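Local structure of DNA mismatch repair protein MutS (Thermus aquaticus, 1EWQ) at residues E303-R308 against D528-L533. The protein takes part in DNA mismatch repair, binding mismatched DNA and hydrolysing ATP weakly. Residues are numbered along the deposited sequence; the frame is centred on the assembly and turned at random.
Sequences EARLDR and DVYAAL
Arg308 on helix 299-314 and Tyr530 on helix 514-540 bring the two backbones nearest, with Arg308 CA 6.2 Å from Tyr530 CA. No hydrogen bond crosses between 303-308 and 528-533. Tyr530 carries the contact, meeting Arg308 over one ring face and Arg305, about one turn earlier on the helix, at the ring edge. Arg308 CB sits over the centre of that face, 3.6 Å from the centroid of the Tyr530 ring and 9° off its normal, a CH-pi contact. Beyond CB the Arg308 chain bends at chi3, but its CD is modelled too close to the ring, so the placing of the outer chain and guanidinium is doubtful. Arg305 comes in at the ring edge, in plane, where its CG lies 3.7 Å from Tyr530 OH. The Arg305 chain is extended from CG to NE and crosses the tyrosine at about a right angle. Its guanidinium passes beyond the ring to a cation-pi contact with Trp291, and Arg305 NH1 is hydrogen-bonded to Val605 O. Tyr530 OH is hydrogen-bonded to Glu526 OE2, one turn earlier on its own helix. This is helix-helix packing in MutS domain III, away from the DNA. Across it, the arginines contribute mainly aliphatic carbon, and the polar end of the buried tyrosine is satisfied within its own helix.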
ATOM      1  N   GLU C 303      17.899 -35.048  18.012  1.00 27.85           N
ATOM      2  CA  GLU C 303      18.920 -35.036  19.061  1.00 28.51           C
ATOM      3  C   GLU C 303      20.275 -34.634  18.459  1.00 27.97           C
ATOM      4  O   GLU C 303      21.096 -34.008  19.128  1.00 28.57           O
ATOM      5  CB  GLU C 303      19.017 -36.415  19.728  1.00 29.00           C
ATOM      6  CG  GLU C 303      17.686 -36.917  20.307  1.00 29.99           C
ATOM      7  CD  GLU C 303      17.343 -36.302  21.658  1.00 30.94           C
ATOM      8  OE1 GLU C 303      17.742 -35.147  21.923  1.00 31.42           O
ATOM      9  OE2 GLU C 303      16.659 -36.972  22.462  1.00 31.52           O
ATOM     10  N   ALA C 304      20.502 -34.976  17.194  1.00 27.13           N
ATOM     11  CA  ALA C 304      21.751 -34.621  16.524  1.00 26.62           C
ATOM     12  C   ALA C 304      21.790 -33.111  16.277  1.00 26.00           C
ATOM     13  O   ALA C 304      22.834 -32.483  16.426  1.00 25.83           O
ATOM     14  CB  ALA C 304      21.894 -35.384  15.198  1.00 26.20           C
ATOM     15  N   ARG C 305      20.654 -32.532  15.896  1.00 25.67           N
ATOM     16  CA  ARG C 305      20.602 -31.090  15.668  1.00 25.35           C
ATOM     17  C   ARG C 305      20.820 -30.382  17.006  1.00 25.20           C
ATOM     18  O   ARG C 305      21.529 -29.379  17.085  1.00 25.54           O
ATOM     19  CB  ARG C 305      19.243 -30.662  15.085  1.00 24.78           C
ATOM     20  CG  ARG C 305      18.995 -30.981  13.599  1.00 23.78           C
ATOM     21  CD  ARG C 305      17.628 -30.402  13.169  1.00 23.54           C
ATOM     22  NE  ARG C 305      17.284 -30.699  11.777  1.00 23.12           N
ATOM     23  CZ  ARG C 305      16.139 -30.364  11.183  1.00 23.00           C
ATOM     24  NH1 ARG C 305      15.200 -29.705  11.849  1.00 22.53           N
ATOM     25  NH2 ARG C 305      15.926 -30.707   9.916  1.00 23.02           N
ATOM     26  N   LEU C 306      20.204 -30.903  18.062  1.00 24.91           N
ATOM     27  CA  LEU C 306      20.350 -30.291  19.378  1.00 24.93           C
ATOM     28  C   LEU C 306      21.786 -30.415  19.870  1.00 25.08           C
ATOM     29  O   LEU C 306      22.278 -29.533  20.570  1.00 25.44           O
ATOM     30  CB  LEU C 306      19.374 -30.924  20.385  1.00 24.50           C
ATOM     31  CG  LEU C 306      17.896 -30.539  20.227  1.00 24.30           C
ATOM     32  CD1 LEU C 306      17.052 -31.393  21.157  1.00 23.85           C
ATOM     33  CD2 LEU C 306      17.697 -29.040  20.515  1.00 23.02           C
ATOM     34  N   ASP C 307      22.473 -31.499  19.507  1.00 25.18           N
ATOM     35  CA  ASP C 307      23.862 -31.641  19.930  1.00 25.30           C
ATOM     36  C   ASP C 307      24.690 -30.526  19.318  1.00 25.70           C
ATOM     37  O   ASP C 307      25.454 -29.876  20.021  1.00 25.59           O
ATOM     38  CB  ASP C 307      24.442 -33.003  19.542  1.00 25.01           C
ATOM     39  CG  ASP C 307      23.879 -34.124  20.383  1.00 25.52           C
ATOM     40  OD1 ASP C 307      23.551 -33.863  21.560  1.00 25.89           O
ATOM     41  OD2 ASP C 307      23.758 -35.265  19.884  1.00 25.98           O
ATOM     42  N   ARG C 308      24.523 -30.282  18.020  1.00 26.05           N
ATOM     43  CA  ARG C 308      25.274 -29.220  17.370  1.00 26.70           C
ATOM     44  C   ARG C 308      24.943 -27.836  17.944  1.00 26.46           C
ATOM     45  O   ARG C 308      25.826 -26.984  18.084  1.00 26.20           O
ATOM     46  CB  ARG C 308      25.030 -29.245  15.861  1.00 28.33           C
ATOM     47  CG  ARG C 308      25.657 -30.453  15.175  1.00 30.51           C
ATOM     48  CD  ARG C 308      25.849 -30.217  13.681  1.00 32.94           C
ATOM     49  NE  ARG C 308      27.266 -30.142  13.329  1.00 34.18           N
ATOM     50  CZ  ARG C 308      28.109 -29.230  13.813  1.00 35.53           C
ATOM     51  NH1 ARG C 308      27.671 -28.304  14.657  1.00 35.79           N
ATOM     52  NH2 ARG C 308      29.404 -29.268  13.495  1.00 35.73           N
ATOM     53  N   ASP C 528      25.562 -22.271   9.896  1.00 26.40           N
ATOM     54  CA  ASP C 528      25.008 -20.935  10.113  1.00 25.36           C
ATOM     55  C   ASP C 528      23.767 -21.075  11.004  1.00 25.19           C
ATOM     56  O   ASP C 528      23.587 -20.304  11.956  1.00 25.36           O
ATOM     57  CB  ASP C 528      24.656 -20.287   8.756  1.00 24.72           C
ATOM     58  CG  ASP C 528      24.100 -18.854   8.882  1.00 24.55           C
ATOM     59  OD1 ASP C 528      24.401 -18.157   9.878  1.00 24.07           O
ATOM     60  OD2 ASP C 528      23.371 -18.415   7.957  1.00 23.79           O
ATOM     61  N   VAL C 529      22.939 -22.079  10.718  1.00 24.41           N
ATOM     62  CA  VAL C 529      21.720 -22.317  11.487  1.00 23.99           C
ATOM     63  C   VAL C 529      21.977 -22.754  12.934  1.00 23.92           C
ATOM     64  O   VAL C 529      21.384 -22.216  13.868  1.00 23.63           O
ATOM     65  CB  VAL C 529      20.830 -23.352  10.781  1.00 23.69           C
ATOM     66  CG1 VAL C 529      19.681 -23.767  11.686  1.00 23.96           C
ATOM     67  CG2 VAL C 529      20.263 -22.737   9.486  1.00 23.83           C
ATOM     68  N   TYR C 530      22.865 -23.722  13.117  1.00 23.89           N
ATOM     69  CA  TYR C 530      23.192 -24.204  14.450  1.00 24.30           C
ATOM     70  C   TYR C 530      23.763 -23.084  15.321  1.00 24.57           C
ATOM     71  O   TYR C 530      23.366 -22.926  16.476  1.00 24.92           O
ATOM     72  CB  TYR C 530      24.197 -25.347  14.352  1.00 24.30           C
ATOM     73  CG  TYR C 530      23.652 -26.591  13.689  1.00 24.28           C
ATOM     74  CD1 TYR C 530      24.412 -27.298  12.753  1.00 23.97           C
ATOM     75  CD2 TYR C 530      22.398 -27.098  14.036  1.00 24.40           C
ATOM     76  CE1 TYR C 530      23.931 -28.480  12.187  1.00 24.62           C
ATOM     77  CE2 TYR C 530      21.913 -28.284  13.477  1.00 24.61           C
ATOM     78  CZ  TYR C 530      22.683 -28.968  12.556  1.00 24.54           C
ATOM     79  OH  TYR C 530      22.212 -30.150  12.023  1.00 25.39           O
ATOM     80  N   ALA C 531      24.691 -22.309  14.770  1.00 24.41           N
ATOM     81  CA  ALA C 531      25.286 -21.209  15.524  1.00 24.69           C
ATOM     82  C   ALA C 531      24.222 -20.150  15.824  1.00 24.87           C
ATOM     83  O   ALA C 531      24.207 -19.548  16.903  1.00 25.16           O
ATOM     84  CB  ALA C 531      26.448 -20.593  14.735  1.00 24.56           C
ATOM     85  N   ALA C 532      23.319 -19.941  14.869  1.00 24.68           N
ATOM     86  CA  ALA C 532      22.241 -18.967  15.025  1.00 24.21           C
ATOM     87  C   ALA C 532      21.242 -19.371  16.112  1.00 23.94           C
ATOM     88  O   ALA C 532      20.800 -18.536  16.902  1.00 23.60           O
ATOM     89  CB  ALA C 532      21.515 -18.775  13.701  1.00 23.70           C
ATOM     90  N   LEU C 533      20.874 -20.647  16.139  1.00 23.64           N
ATOM     91  CA  LEU C 533      19.929 -21.124  17.142  1.00 23.78           C
ATOM     92  C   LEU C 533      20.596 -21.075  18.510  1.00 23.81           C
ATOM     93  O   LEU C 533      19.922 -20.865  19.524  1.00 24.10           O
ATOM     94  CB  LEU C 533      19.475 -22.555  16.823  1.00 23.67           C
ATOM     95  CG  LEU C 533      18.615 -22.710  15.557  1.00 23.60           C
ATOM     96  CD1 LEU C 533      18.317 -24.174  15.284  1.00 23.41           C
ATOM     97  CD2 LEU C 533      17.318 -21.942  15.736  1.00 23.50           C
TER